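Local coordinates for homoserine kinase (Cytophaga hutchinsonii, PDB 4P52), which probably catalyses the ATP-dependent phosphorylation of L-homoserine to O-phospho-L-homoserine, a step of threonine biosynthesis, as a member of the GHMP kinase family, at residues Lys110-Pro113 and Leu114-Leu118; Tyr130-Asn133 and Gln134-Asn138; Gly231-Ala234 and Gly235-Asn239. All coordinates share one frame; numbering follows the deposited sequence.

Interaction 1 (Lys110-Pro113 and Leu114-Leu118)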
loop_
_atom_site.group_PDB
_atom_site.type_symbol
_atom_site.label_atom_id
_atom_site.label_comp_id
_atom_site.label_asym_id
_atom_site.label_seq_id
_atom_site.Cartn_x
_atom_site.Cartn_y
_atom_site.Cartn_z
ATOM N N LYS A 110 -14.242 17.705 27.031
ATOM C CA LYS A 110 -14.551 16.560 26.174
ATOM C C LYS A 110 -15.912 16.747 25.533
ATOM O O LYS A 110 -16.929 16.859 26.226
ATOM C CB LYS A 110 -14.534 15.241 26.950
ATOM C CG LYS A 110 -13.221 14.945 27.644
ATOM C CD LYS A 110 -12.081 14.736 26.664
ATOM C CE LYS A 110 -12.236 13.425 25.909
ATOM N NZ LYS A 110 -10.988 13.038 25.193
ATOM N N LYS A 111 -15.914 16.784 24.207
ATOM C CA LYS A 111 -17.125 16.898 23.423
ATOM C C LYS A 111 -17.299 15.586 22.675
ATOM O O LYS A 111 -17.994 15.515 21.664
ATOM C CB LYS A 111 -17.035 18.083 22.448
ATOM C CG LYS A 111 -16.913 19.450 23.118
ATOM C CD LYS A 111 -18.231 20.213 23.146
ATOM C CE LYS A 111 -18.512 20.874 21.803
ATOM N NZ LYS A 111 -19.336 22.104 21.962
HETATM N N MSE A 112 -16.655 14.547 23.185
HETATM C CA MSE A 112 -16.696 13.223 22.588
HETATM C C MSE A 112 -16.381 12.238 23.665
HETATM O O MSE A 112 -15.673 12.570 24.613
HETATM C CB MSE A 112 -15.662 13.104 21.476
HETATM C CG MSE A 112 -14.221 13.231 21.959
HETATM SE SE MSE A 112 -12.991 13.086 20.409
HETATM C CE MSE A 112 -13.407 11.254 19.828
ATOM N N PRO A 113 -16.874 10.997 23.520
ATOM C CA PRO A 113 -16.696 9.976 24.560
ATOM C C PRO A 113 -15.323 9.293 24.525
ATOM O O PRO A 113 -14.743 9.122 23.457
ATOM C CB PRO A 113 -17.812 8.986 24.261
ATOM C CG PRO A 113 -18.135 9.172 22.806
ATOM C CD PRO A 113 -17.564 10.469 22.322
ATOM N N LEU A 114 -14.808 8.905 25.685
ATOM C CA LEU A 114 -13.490 8.272 25.761
ATOM C C LEU A 114 -13.568 6.800 25.354
ATOM O O LEU A 114 -14.620 6.167 25.514
ATOM C CB LEU A 114 -12.910 8.392 27.160
ATOM C CG LEU A 114 -13.182 9.716 27.875
ATOM C CD1 LEU A 114 -14.398 9.621 28.807
ATOM C CD2 LEU A 114 -11.932 10.132 28.634
ATOM N N GLY A 115 -12.457 6.282 24.807
ATOM C CA GLY A 115 -12.356 4.911 24.299
ATOM C C GLY A 115 -13.438 4.572 23.287
ATOM O O GLY A 115 -13.957 3.452 23.266
ATOM N N SER A 116 -13.790 5.541 22.453
ATOM C CA SER A 116 -14.854 5.361 21.507
ATOM C C SER A 116 -14.346 4.841 20.162
ATOM O O SER A 116 -15.161 4.503 19.280
ATOM C CB SER A 116 -15.572 6.690 21.306
ATOM O OG SER A 116 -14.653 7.636 20.781
ATOM N N GLY A 117 -13.021 4.760 20.008
ATOM C CA GLY A 117 -12.414 4.441 18.729
ATOM C C GLY A 117 -12.362 5.646 17.799
ATOM O O GLY A 117 -12.223 5.492 16.571
ATOM N N LEU A 118 -12.462 6.861 18.356
ATOM C CA LEU A 118 -12.471 8.067 17.535
ATOM C C LEU A 118 -11.304 8.999 17.775
ATOM O O LEU A 118 -11.353 10.140 17.352
ATOM C CB LEU A 118 -13.772 8.828 17.704
ATOM C CG LEU A 118 -15.005 8.133 17.171
ATOM C CD1 LEU A 118 -16.234 8.911 17.599
ATOM C CD2 LEU A 118 -14.941 8.059 15.667
#

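Interaction 2 (Tyr130-Asn133 and Gln134-Asn138)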
loop_
_atom_site.group_PDB
_atom_site.type_symbol
_atom_site.label_atom_id
_atom_site.label_comp_id
_atom_site.label_asym_id
_atom_site.label_seq_id
_atom_site.Cartn_x
_atom_site.Cartn_y
_atom_site.Cartn_z
ATOM N N TYR A 130 -1.451 22.651 19.753
ATOM C CA TYR A 130 -1.852 23.675 18.840
ATOM C C TYR A 130 -2.116 24.945 19.600
ATOM O O TYR A 130 -1.632 26.001 19.202
ATOM C CB TYR A 130 -3.118 23.259 18.141
ATOM C CG TYR A 130 -3.412 24.054 16.928
ATOM C CD1 TYR A 130 -2.792 23.748 15.710
ATOM C CD2 TYR A 130 -4.316 25.121 16.971
ATOM C CE1 TYR A 130 -3.074 24.478 14.546
ATOM C CE2 TYR A 130 -4.598 25.866 15.828
ATOM C CZ TYR A 130 -3.968 25.535 14.618
ATOM O OH TYR A 130 -4.241 26.249 13.482
ATOM N N ALA A 131 -2.880 24.838 20.690
ATOM C CA ALA A 131 -3.251 25.997 21.503
ATOM C C ALA A 131 -2.046 26.753 22.009
ATOM O O ALA A 131 -1.962 27.967 21.794
ATOM C CB ALA A 131 -4.133 25.597 22.671
ATOM N N ILE A 132 -1.116 26.045 22.664
ATOM C CA ILE A 132 0.032 26.695 23.313
ATOM C C ILE A 132 0.899 27.390 22.273
ATOM O O ILE A 132 1.403 28.509 22.500
ATOM C CB ILE A 132 0.855 25.729 24.208
ATOM C CG1 ILE A 132 1.864 26.491 25.070
ATOM C CG2 ILE A 132 1.590 24.668 23.404
ATOM C CD1 ILE A 132 1.224 27.424 26.082
ATOM N N ASN A 133 1.019 26.755 21.113
ATOM C CA ASN A 133 1.838 27.299 20.050
ATOM C C ASN A 133 1.269 28.603 19.487
ATOM O O ASN A 133 1.986 29.581 19.285
ATOM C CB ASN A 133 2.030 26.256 18.947
ATOM C CG ASN A 133 3.045 26.695 17.910
ATOM O OD1 ASN A 133 4.197 27.032 18.242
ATOM N ND2 ASN A 133 2.634 26.671 16.640
ATOM N N GLN A 134 -0.031 28.636 19.255
ATOM C CA GLN A 134 -0.598 29.849 18.752
ATOM C C GLN A 134 -0.605 30.937 19.820
ATOM O O GLN A 134 -0.194 32.055 19.558
ATOM C CB GLN A 134 -1.975 29.637 18.147
ATOM C CG GLN A 134 -2.450 30.921 17.470
ATOM C CD GLN A 134 -3.507 30.697 16.408
ATOM O OE1 GLN A 134 -3.448 29.710 15.667
ATOM N NE2 GLN A 134 -4.487 31.615 16.324
ATOM N N LEU A 135 -1.027 30.600 21.031
ATOM C CA LEU A 135 -1.072 31.556 22.139
ATOM C C LEU A 135 0.266 32.260 22.422
ATOM O O LEU A 135 0.281 33.438 22.752
ATOM C CB LEU A 135 -1.579 30.875 23.413
ATOM C CG LEU A 135 -1.726 31.745 24.673
ATOM C CD1 LEU A 135 -2.924 32.677 24.594
ATOM C CD2 LEU A 135 -1.869 30.836 25.872
ATOM N N LEU A 136 1.380 31.550 22.301
ATOM C CA LEU A 136 2.679 32.159 22.572
ATOM C C LEU A 136 3.311 32.734 21.319
ATOM O O LEU A 136 4.517 32.921 21.265
ATOM C CB LEU A 136 3.630 31.139 23.213
ATOM C CG LEU A 136 3.249 30.604 24.596
ATOM C CD1 LEU A 136 4.386 29.778 25.151
ATOM C CD2 LEU A 136 2.930 31.730 25.576
ATOM N N GLY A 137 2.510 32.991 20.292
ATOM C CA GLY A 137 2.999 33.674 19.089
ATOM C C GLY A 137 3.606 32.823 17.996
ATOM O O GLY A 137 4.492 33.281 17.307
ATOM N N ASN A 138 3.144 31.586 17.826
ATOM C CA ASN A 138 3.559 30.736 16.683
ATOM C C ASN A 138 5.056 30.552 16.494
ATOM O O ASN A 138 5.571 30.706 15.398
ATOM C CB ASN A 138 2.903 31.218 15.387
ATOM C CG ASN A 138 1.388 31.065 15.425
ATOM O OD1 ASN A 138 0.857 30.002 15.101
ATOM N ND2 ASN A 138 0.689 32.110 15.876
#

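Interaction 3 (Gly231-Ala234 and Gly235-Asn239)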
loop_
_atom_site.group_PDB
_atom_site.type_symbol
_atom_site.label_atom_id
_atom_site.label_comp_id
_atom_site.label_asym_id
_atom_site.label_seq_id
_atom_site.Cartn_x
_atom_site.Cartn_y
_atom_site.Cartn_z
ATOM N N GLY A 231 -4.082 -0.903 -3.011
ATOM C CA GLY A 231 -5.275 -0.699 -3.806
ATOM C C GLY A 231 -6.026 0.504 -3.285
ATOM O O GLY A 231 -6.582 1.263 -4.061
ATOM N N LEU A 232 -6.025 0.680 -1.962
ATOM C CA LEU A 232 -6.720 1.792 -1.325
ATOM C C LEU A 232 -5.997 3.126 -1.557
ATOM O O LEU A 232 -6.624 4.113 -1.931
ATOM C CB LEU A 232 -6.876 1.523 0.172
ATOM C CG LEU A 232 -7.777 2.395 1.040
ATOM C CD1 LEU A 232 -9.127 2.627 0.402
ATOM C CD2 LEU A 232 -7.986 1.699 2.369
ATOM N N VAL A 233 -4.688 3.161 -1.328
ATOM C CA VAL A 233 -3.897 4.358 -1.585
ATOM C C VAL A 233 -4.000 4.824 -3.051
ATOM O O VAL A 233 -4.177 6.017 -3.313
ATOM C CB VAL A 233 -2.432 4.144 -1.165
ATOM C CG1 VAL A 233 -1.535 5.271 -1.641
ATOM C CG2 VAL A 233 -2.346 4.005 0.351
ATOM N N ALA A 234 -3.918 3.881 -3.990
ATOM C CA ALA A 234 -4.039 4.197 -5.410
ATOM C C ALA A 234 -5.440 4.711 -5.702
ATOM O O ALA A 234 -5.586 5.746 -6.328
ATOM C CB ALA A 234 -3.697 2.992 -6.288
ATOM N N GLY A 235 -6.454 3.981 -5.241
ATOM C CA GLY A 235 -7.856 4.422 -5.288
ATOM C C GLY A 235 -8.149 5.840 -4.784
ATOM O O GLY A 235 -8.989 6.523 -5.353
ATOM N N LEU A 236 -7.463 6.299 -3.741
ATOM C CA LEU A 236 -7.680 7.649 -3.256
ATOM C C LEU A 236 -6.930 8.659 -4.079
ATOM O O LEU A 236 -7.484 9.679 -4.461
ATOM C CB LEU A 236 -7.251 7.811 -1.798
ATOM C CG LEU A 236 -7.868 6.949 -0.700
ATOM C CD1 LEU A 236 -7.173 7.321 0.605
ATOM C CD2 LEU A 236 -9.386 7.087 -0.604
ATOM N N LEU A 237 -5.658 8.401 -4.326
ATOM C CA LEU A 237 -4.859 9.304 -5.139
ATOM C C LEU A 237 -5.413 9.533 -6.548
ATOM O O LEU A 237 -5.086 10.536 -7.180
ATOM C CB LEU A 237 -3.436 8.785 -5.267
ATOM C CG LEU A 237 -2.631 8.668 -3.993
ATOM C CD1 LEU A 237 -1.139 8.791 -4.251
ATOM C CD2 LEU A 237 -3.090 9.770 -3.067
HETATM N N MSE A 238 -6.227 8.607 -7.042
HETATM C CA MSE A 238 -6.652 8.626 -8.438
HETATM C C MSE A 238 -8.115 8.873 -8.528
HETATM O O MSE A 238 -8.713 8.674 -9.578
HETATM C CB MSE A 238 -6.421 7.269 -9.100
HETATM C CG MSE A 238 -4.956 6.896 -9.270
HETATM SE SE MSE A 238 -3.934 8.442 -9.931
HETATM C CE MSE A 238 -2.428 7.538 -10.798
ATOM N N ASN A 239 -8.717 9.285 -7.423
ATOM C CA ASN A 239 -10.153 9.517 -7.377
ATOM C C ASN A 239 -10.968 8.393 -8.009
ATOM O O ASN A 239 -11.988 8.639 -8.632
ATOM C CB ASN A 239 -10.512 10.875 -8.021
ATOM C CG ASN A 239 -9.768 12.066 -7.397
ATOM O OD1 ASN A 239 -9.580 12.147 -6.175
ATOM N ND2 ASN A 239 -9.357 13.007 -8.243
#

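Interaction 1 (Lys110-Pro113 and Leu114-Leu118)
Ser116 points back across the turn and donates from OG to Pro113 O at 3.1 Å, tilted 30° from the carbonyl plane. Its CB sits beside the pyrrolidine ring, 3.9 Å from Pro113 CG. The same OG also takes a weak bond from Leu118 N, 3.4 Å away, in the manner of an ST turn. Next to this polar link the terminal methyl of Met112 (present as selenomethionine) comes against Leu118 CB across the turn. The two side chains meet at a slant, so the apolar contact is made by the methyl and the root of the leucine rather than by two branches running alongside. Torsions explain the reach: CG of Met112 lies between the backbone N and the carbonyl carbon (chi1 64°), the chain then runs straight through CG to SE, and a bend about the CG-SE bond (chi3 -63°) brings CE to Leu118. That same methyl lies 3.9 Å from Ser116 OG, so it covers one flank of the hydroxyl. At the other end, Lys110 CE passes Leu114 CD2 at 4.3 Å, while Lys110 NZ makes a salt bridge to Asp54 and a hydrogen bond to the Ser120 hydroxyl, at the start of helix 120-135.

The sequence running on from Pro113 is the glycine- and serine-rich signature loop of GHMP kinases, which in relatives wraps the phosphates of ATP; here it joins strand 103-110 to helix 120-135. Gly115 and Gly117 both have positive phi, which lets the loop curl, and Ser282 and Ser287 bind its carbonyls from outside. With its OG donating to one backbone group and weakly accepting from another, Ser116 ties the two sides of the turn together, and the apolar methyl of Met112 packs beside this polar link.

Interaction 2 (Tyr130-Asn133 and Gln134-Asn138)
Between Tyr130 and Leu136 the backbone completes the last turn of helix 120-135, with Gln134 N, Leu135 N and Leu136 N bonded to the carbonyls of Tyr130, Ala131 and Ile132 (Leu135 N to Ala131 O 2.9 Å). On one flank Ile132 and Leu136 lie side by side and point the same way, their CD1 atoms 4.1 Å apart; both also pack on Leu95 of helix 86-98. CG is anti to the backbone N in both Tyr130 (chi1 -164°) and Gln134, which sends these two side chains the same way one turn apart, Gln134 OE1 approaching Tyr130 CE2 obliquely at 4.0 Å with ring and amide planes 54° apart. The helix closes with a Schellman motif: Gly137, at positive phi, is the C-prime residue, Gly137 N bonds to Gln134 O at 3.0 Å, and Asn138 N reaches back to Asn133 O at 2.7 Å. Beside this cap the side chains of Asn133 and Asn138 cross at about a right angle, their amide planes 75° apart, with ND2 of Asn133 4.1 Å from OD1 of Asn138. The Asn133 amide is held from both of its ends by other parts of the fold, OD1 bonding to the Tyr94 hydroxyl and ND2 to Met140 O.

Interaction 3 (Gly231-Ala234 and Gly235-Asn239)
Leu237 carries its CG anti to its own carbonyl carbon (chi1 -63°), while Val233, one turn earlier, holds CG1 anti to its backbone N (chi1 170°); together these settings bring Val233 CG1 to 4.3 Å from Leu237 CG. Leu236 uses the same first torsion as Leu237, so in each of these leucines CG, beside the backbone N, turns back toward the carbonyl four residues earlier.

Those carbonyls are acceptors in the final turn of helix 219-237. Leu237 N bonds to Val233 O at 3.0 Å; Gly235 N bonds to Gly231 O, and Leu236 N to Leu232 O with a weak second reach to Val233 O. Met238, a selenomethionine, makes a weak bond from its N to Ala234 O as the chain leaves helical geometry. A Schellman motif then ends the helix, Asn239 standing at C-prime with positive phi, its N bonded to Leu236 O at 3.2 Å, and Asp240 N bonded to Gly235 O.

The side chains sort by partner. Leu232 and Leu236 both touch Ile244 of helix 241-247, within the same chain. Val233, Ala234, Leu237 and Met238 pack against the second subunit, on its Gly230, Leu187, Met238 and Pro188 respectively. Between positions 231 and 237 the polar groups that meet are those of the backbone, and the side chains are all hydrocarbon, so the chemistry implies a helix end where main-chain bonds join the two segments while the apolar side chains pack within the subunit and across the dimer.

Interactions 1 and 2 bracket one helix: the loop of interaction 1 leads into helix 120-135, and interaction 2 closes its far end, with centres 25 Å apart and nearest atoms about 14 Å apart. By family analogy, the phosphate-binding side of the active site probably lies with interaction 1. Interaction 2 is helix-end packing, at that centre-to-centre distance from it. Interaction 3 belongs to the C-terminal family region and meets the second subunit; its centre is 29 Å from that of interaction 1 and 35 Å from that of interaction 2. The three do not touch. Interactions 2 and 3 nevertheless end their helices alike, each with a Schellman motif, whereas interaction 1 turns in a loop.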